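Local coordinates for protein TP_0956 (Treponema pallidum subsp. pallidum, PDB 3U64) that is a lipoprotein of the tetratricopeptide-repeat clan that probably acts as the T-component of a TRAP transporter, perhaps through protein-protein interactions, at residues A[123-128]-A[145-150]. Sequence-based numbering, arbitrary orientation.
Sequences TAYPGF and SRCTRV. With SO4 (sulfate ion), chain E.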
loop_
_atom_site.group_PDB
_atom_site.type_symbol
_atom_site.label_atom_id
_atom_site.label_comp_id
_atom_site.label_asym_id
_atom_site.label_seq_id
_atom_site.Cartn_x
_atom_site.Cartn_y
_atom_site.Cartn_z
ATOM N N THR A 123 8.177 12.384 28.922
ATOM C CA THR A 123 8.576 13.761 28.627
ATOM C C THR A 123 8.042 14.707 29.699
ATOM O O THR A 123 8.750 15.600 30.160
ATOM C CB THR A 123 8.032 14.216 27.245
ATOM O OG1 THR A 123 8.815 13.625 26.204
ATOM C CG2 THR A 123 8.090 15.722 27.104
ATOM N N ALA A 124 6.789 14.496 30.094
ATOM C CA ALA A 124 6.134 15.346 31.085
ATOM C C ALA A 124 6.649 15.128 32.505
ATOM O O ALA A 124 6.625 16.050 33.329
ATOM C CB ALA A 124 4.629 15.149 31.043
ATOM N N TYR A 125 7.100 13.911 32.796
ATOM C CA TYR A 125 7.515 13.535 34.156
ATOM C C TYR A 125 8.678 12.574 34.086
ATOM O O TYR A 125 8.484 11.354 34.192
ATOM C CB TYR A 125 6.384 12.820 34.903
ATOM C CG TYR A 125 5.059 13.533 34.856
ATOM C CD1 TYR A 125 4.867 14.723 35.546
ATOM C CD2 TYR A 125 3.993 13.009 34.127
ATOM C CE1 TYR A 125 3.655 15.381 35.506
ATOM C CE2 TYR A 125 2.773 13.666 34.074
ATOM C CZ TYR A 125 2.610 14.850 34.767
ATOM O OH TYR A 125 1.405 15.506 34.727
ATOM N N PRO A 126 9.886 13.111 33.898
ATOM C CA PRO A 126 11.101 12.293 33.773
ATOM C C PRO A 126 11.195 11.246 34.873
ATOM O O PRO A 126 11.021 11.571 36.045
ATOM C CB PRO A 126 12.219 13.325 33.916
ATOM C CG PRO A 126 11.616 14.584 33.293
ATOM C CD PRO A 126 10.139 14.544 33.634
ATOM N N GLY A 127 11.460 10.000 34.495
ATOM C CA GLY A 127 11.601 8.917 35.456
ATOM C C GLY A 127 10.294 8.165 35.620
ATOM O O GLY A 127 10.220 7.178 36.362
ATOM N N PHE A 128 9.270 8.638 34.909
ATOM C CA PHE A 128 7.919 8.076 34.978
ATOM C C PHE A 128 7.900 6.575 34.679
ATOM O O PHE A 128 7.199 5.806 35.347
ATOM C CB PHE A 128 6.980 8.803 33.998
ATOM C CG PHE A 128 5.536 8.332 34.070
ATOM C CD1 PHE A 128 4.577 9.102 34.724
ATOM C CD2 PHE A 128 5.140 7.126 33.476
ATOM C CE1 PHE A 128 3.235 8.669 34.804
ATOM C CE2 PHE A 128 3.806 6.688 33.542
ATOM C CZ PHE A 128 2.854 7.456 34.207
ATOM N N SER A 145 -0.155 9.854 40.929
ATOM C CA SER A 145 -0.826 10.961 41.604
ATOM C C SER A 145 -0.343 12.315 41.054
ATOM O O SER A 145 -0.945 13.366 41.308
ATOM C CB SER A 145 -0.633 10.870 43.119
ATOM O OG SER A 145 0.631 11.391 43.505
ATOM N N ARG A 146 0.731 12.269 40.275
ATOM C CA ARG A 146 1.263 13.466 39.639
ATOM C C ARG A 146 0.481 13.830 38.373
ATOM O O ARG A 146 0.496 14.983 37.926
ATOM C CB ARG A 146 2.754 13.286 39.332
ATOM C CG ARG A 146 3.608 13.059 40.581
ATOM C CD ARG A 146 5.048 12.729 40.220
ATOM N NE ARG A 146 5.709 13.824 39.514
ATOM C CZ ARG A 146 6.878 13.715 38.885
ATOM N NH1 ARG A 146 7.518 12.547 38.873
ATOM N NH2 ARG A 146 7.409 14.774 38.273
ATOM N N CYS A 147 -0.225 12.846 37.821
ATOM C CA CYS A 147 -0.983 13.023 36.586
ATOM C C CYS A 147 -2.191 13.933 36.759
ATOM O O CYS A 147 -2.864 13.912 37.781
ATOM C CB CYS A 147 -1.439 11.659 36.040
ATOM S SG CYS A 147 -0.054 10.594 35.558
ATOM N N THR A 148 -2.477 14.713 35.729
ATOM C CA THR A 148 -3.661 15.564 35.710
ATOM C C THR A 148 -4.551 15.241 34.504
ATOM O O THR A 148 -4.255 14.331 33.709
ATOM C CB THR A 148 -3.247 17.020 35.621
ATOM O OG1 THR A 148 -2.643 17.247 34.342
ATOM C CG2 THR A 148 -2.235 17.336 36.729
ATOM N N ARG A 149 -5.626 16.010 34.361
ATOM C CA ARG A 149 -6.598 15.771 33.305
ATOM C C ARG A 149 -5.926 15.880 31.950
ATOM O O ARG A 149 -6.339 15.237 30.987
ATOM C CB ARG A 149 -7.765 16.750 33.414
ATOM C CG ARG A 149 -8.763 16.361 34.508
ATOM C CD ARG A 149 -9.698 17.501 34.902
ATOM N NE ARG A 149 -10.850 17.633 34.020
ATOM C CZ ARG A 149 -11.955 16.895 34.113
ATOM N NH1 ARG A 149 -12.051 15.951 35.040
ATOM N NH2 ARG A 149 -12.967 17.096 33.276
ATOM N N VAL A 150 -4.873 16.688 31.888
ATOM C CA VAL A 150 -4.114 16.858 30.659
ATOM C C VAL A 150 -3.462 15.535 30.215
ATOM O O VAL A 150 -3.205 15.342 29.026
ATOM C CB VAL A 150 -3.068 17.999 30.833
ATOM C CG1 VAL A 150 -1.953 17.900 29.827
ATOM C CG2 VAL A 150 -3.757 19.348 30.726
HETATM S S SO4 E . -16.027 14.666 34.270
HETATM O O1 SO4 E . -15.462 15.524 33.226
HETATM O O2 SO4 E . -15.229 14.738 35.498
HETATM O O3 SO4 E . -17.393 15.128 34.528
HETATM O O4 SO4 E . -16.058 13.282 33.801
HETATM O O HOH W 1 9.976 14.115 37.223
#
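Tyr125 and Arg146 carry most of this contact, their side chains sliding past each other in opposite directions. Tyr125 reaches toward the loop 145-150, while the arginine runs back past the base of the tyrosine. A bend at chi3 (63°) sets NE beside the tyrosine, and the guanidinium that follows has one face over Tyr125 CB and CD1. Arg146 NH2 comes 3.7 Å from Tyr125 CD1, at the ring's edge and near its plane, while the planes of ring and guanidinium stand 66° apart. A water lying in the guanidinium plane ties the group back: Arg146 NH2 donates to it over 2.9 Å, and the water donates to Pro126 O over 3.0 Å. No direct hydrogen bond links the two segments.

At the far end of the ring, Tyr125 OH hydrogen-bonds to Asp151 OD2. The same carboxylate oxygen takes the N-H of Thr148, which joins the phenol to the loop backbone.

Deeper in, Cys147 SG meets two aromatic rings. Cys147 SG lies 3.9 Å from Phe128 CE1, at that ring's edge, and 5.3 Å from the centroid of the Tyr125 ring, obliquely. Tyr125 and Phe128 are the first and last residues of a type II turn, closed by a hydrogen bond from Phe128 N to Tyr125 O at 2.9 Å. Ala124 CB covers part of one Tyr125 face.

The contact joins the turn between helices 96-124 and 128-132, with Gly127 at the N-cap of the latter, to the loop between helices 137-144 and 152-166, at the periphery of this all-helical chain. Phe128 packs on Leu118 and Leu121 of helix 96-124 and on Val143 and Leu144 of helix 137-144, and Cys147 O accepts a hydrogen bond from Arg188 of helix 176-192.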